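Local coordinates for ATPase BagA (Mycobacterium tuberculosis H37Rv, PDB 6BS3), which forms with its partner BagB a heterodimeric ATPase that hydrolyses ATP and is needed for resistance to nitric oxide and high glycerol, at residues 74-79 with 138-143. Residues are numbered along the deposited sequence; the frame is centred on the assembly and turned at random.
Sequences YQELKI and TGKIKE
Lys140 of helix 130-146 reaches across to Tyr74 and Glu76, in the loop that leads into strand 77-82. With chi1 at 179° its chain runs out from the helix, then bends at chi2 past the tyrosine hydroxyl, CD lying 3.3 Å from Tyr74 OH. Lysine suits this place because its methylenes CG, CD and CE can pass alongside the phenol oxygen while its ammonium stays among acids; Tyr74 brings a ring that packs on Ala97 and Ala98 and a hydroxyl that hydrogen-bonds to Glu101. Lys140 NZ stands 4.2 Å from Glu76 OE2, too far for a salt bridge, and a water spans the gap, donating to Glu76 OE2 (2.7 Å) and accepting from Lys140 NZ (2.9 Å). One turn on, Glu143 supplies the direct salt bridge: its OE1 meets Lys140 NZ at 2.9 Å, 45° out of the carboxylate plane. Glutamates suit both sites, since a carboxylate can serve several partners: Arg147 forms salt bridges with Glu76 OE2 and Glu143 OE1, and Tyr156 OH hydrogen-bonds to Glu76 OE1. Polar side chains thus tie the helix to the loop feeding strand 77-82, the chain's antiparallel edge strand in the mixed sheet of an ArsA-family P-loop ATPase.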
loop_
_atom_site.group_PDB
_atom_site.type_symbol
_atom_site.label_atom_id
_atom_site.label_comp_id
_atom_site.label_asym_id
_atom_site.label_seq_id
_atom_site.Cartn_x
_atom_site.Cartn_y
_atom_site.Cartn_z
ATOM N N TYR A 74 -15.880 4.961 19.370
ATOM C CA TYR A 74 -14.831 4.534 20.287
ATOM C C TYR A 74 -15.425 3.726 21.458
ATOM O O TYR A 74 -15.585 4.243 22.554
ATOM C CB TYR A 74 -13.975 5.738 20.736
ATOM C CG TYR A 74 -12.737 5.370 21.531
ATOM C CD1 TYR A 74 -11.901 4.324 21.124
ATOM C CD2 TYR A 74 -12.367 6.101 22.655
ATOM C CE1 TYR A 74 -10.749 3.998 21.842
ATOM C CE2 TYR A 74 -11.195 5.810 23.356
ATOM C CZ TYR A 74 -10.398 4.751 22.956
ATOM O OH TYR A 74 -9.282 4.452 23.687
ATOM N N GLN A 75 -15.792 2.461 21.187
ATOM C CA GLN A 75 -16.406 1.496 22.108
ATOM C C GLN A 75 -16.103 0.103 21.608
ATOM O O GLN A 75 -16.052 -0.099 20.395
ATOM C CB GLN A 75 -17.957 1.616 22.103
ATOM C CG GLN A 75 -18.560 2.852 22.746
ATOM C CD GLN A 75 -20.024 2.984 22.370
ATOM O OE1 GLN A 75 -20.851 2.094 22.635
ATOM N NE2 GLN A 75 -20.385 4.108 21.755
ATOM N N GLU A 76 -15.995 -0.877 22.526
ATOM C CA GLU A 76 -15.773 -2.283 22.167
ATOM C C GLU A 76 -17.136 -2.875 21.892
ATOM O O GLU A 76 -17.979 -2.898 22.789
ATOM C CB GLU A 76 -15.046 -3.032 23.282
ATOM C CG GLU A 76 -13.644 -2.502 23.510
ATOM C CD GLU A 76 -13.111 -2.680 24.913
ATOM O OE1 GLU A 76 -13.483 -3.663 25.597
ATOM O OE2 GLU A 76 -12.282 -1.840 25.320
ATOM N N LEU A 77 -17.398 -3.256 20.633
ATOM C CA LEU A 77 -18.737 -3.729 20.251
ATOM C C LEU A 77 -18.681 -5.033 19.525
ATOM O O LEU A 77 -17.758 -5.249 18.734
ATOM C CB LEU A 77 -19.452 -2.671 19.356
ATOM C CG LEU A 77 -19.772 -1.291 19.961
ATOM C CD1 LEU A 77 -19.894 -0.239 18.884
ATOM C CD2 LEU A 77 -21.025 -1.326 20.835
ATOM N N LYS A 78 -19.647 -5.910 19.785
ATOM C CA LYS A 78 -19.695 -7.208 19.126
ATOM C C LYS A 78 -19.953 -7.020 17.637
ATOM O O LYS A 78 -20.937 -6.393 17.244
ATOM C CB LYS A 78 -20.782 -8.090 19.744
ATOM C CG LYS A 78 -20.751 -9.534 19.271
ATOM C CD LYS A 78 -21.950 -10.314 19.787
ATOM C CE LYS A 78 -21.810 -11.799 19.492
ATOM N NZ LYS A 78 -23.129 -12.490 19.475
ATOM N N ILE A 79 -19.066 -7.563 16.811
ATOM C CA ILE A 79 -19.202 -7.434 15.367
ATOM C C ILE A 79 -19.395 -8.774 14.665
ATOM O O ILE A 79 -19.894 -8.822 13.540
ATOM C CB ILE A 79 -17.985 -6.718 14.750
ATOM C CG1 ILE A 79 -18.135 -6.622 13.230
ATOM C CG2 ILE A 79 -16.699 -7.443 15.119
ATOM C CD1 ILE A 79 -17.464 -5.408 12.627
ATOM N N THR A 138 -0.390 2.119 21.964
ATOM C CA THR A 138 0.167 0.913 22.599
ATOM C C THR A 138 -0.316 0.820 24.060
ATOM O O THR A 138 -0.451 -0.285 24.596
ATOM C CB THR A 138 1.720 0.877 22.518
ATOM O OG1 THR A 138 2.254 2.006 23.226
ATOM C CG2 THR A 138 2.249 0.830 21.082
ATOM N N GLY A 139 -0.539 1.975 24.680
ATOM C CA GLY A 139 -1.035 2.055 26.053
ATOM C C GLY A 139 -2.461 1.549 26.160
ATOM O O GLY A 139 -2.792 0.841 27.111
ATOM N N LYS A 140 -3.307 1.875 25.172
ATOM C CA LYS A 140 -4.701 1.417 25.117
ATOM C C LYS A 140 -4.750 -0.079 24.801
ATOM O O LYS A 140 -5.575 -0.787 25.369
ATOM C CB LYS A 140 -5.534 2.239 24.104
ATOM C CG LYS A 140 -7.002 1.801 23.967
ATOM C CD LYS A 140 -7.787 1.959 25.254
ATOM C CE LYS A 140 -9.136 1.296 25.180
ATOM N NZ LYS A 140 -9.812 1.298 26.503
ATOM N N ILE A 141 -3.864 -0.550 23.902
ATOM C CA ILE A 141 -3.734 -1.960 23.532
ATOM C C ILE A 141 -3.398 -2.758 24.809
ATOM O O ILE A 141 -4.081 -3.735 25.104
ATOM C CB ILE A 141 -2.664 -2.143 22.418
ATOM C CG1 ILE A 141 -3.194 -1.625 21.040
ATOM C CG2 ILE A 141 -2.192 -3.622 22.332
ATOM C CD1 ILE A 141 -2.012 -1.509 19.878
ATOM N N LYS A 142 -2.413 -2.288 25.600
ATOM C CA LYS A 142 -2.018 -2.922 26.853
ATOM C C LYS A 142 -3.190 -3.000 27.862
ATOM O O LYS A 142 -3.330 -4.008 28.554
ATOM C CB LYS A 142 -0.801 -2.196 27.443
ATOM C CG LYS A 142 -0.189 -2.871 28.672
ATOM C CD LYS A 142 -0.436 -2.045 29.901
ATOM C CE LYS A 142 0.189 -2.640 31.133
ATOM N NZ LYS A 142 -0.193 -1.857 32.333
ATOM N N GLU A 143 -4.011 -1.945 27.939
ATOM C CA GLU A 143 -5.173 -1.871 28.834
ATOM C C GLU A 143 -6.208 -2.962 28.476
ATOM O O GLU A 143 -6.796 -3.541 29.383
ATOM C CB GLU A 143 -5.797 -0.450 28.802
ATOM C CG GLU A 143 -6.925 -0.202 29.812
ATOM C CD GLU A 143 -8.303 -0.731 29.437
ATOM O OE1 GLU A 143 -8.648 -0.704 28.232
ATOM O OE2 GLU A 143 -9.036 -1.178 30.349
HETATM O O HOH W 1 -12.388 0.882 25.353
#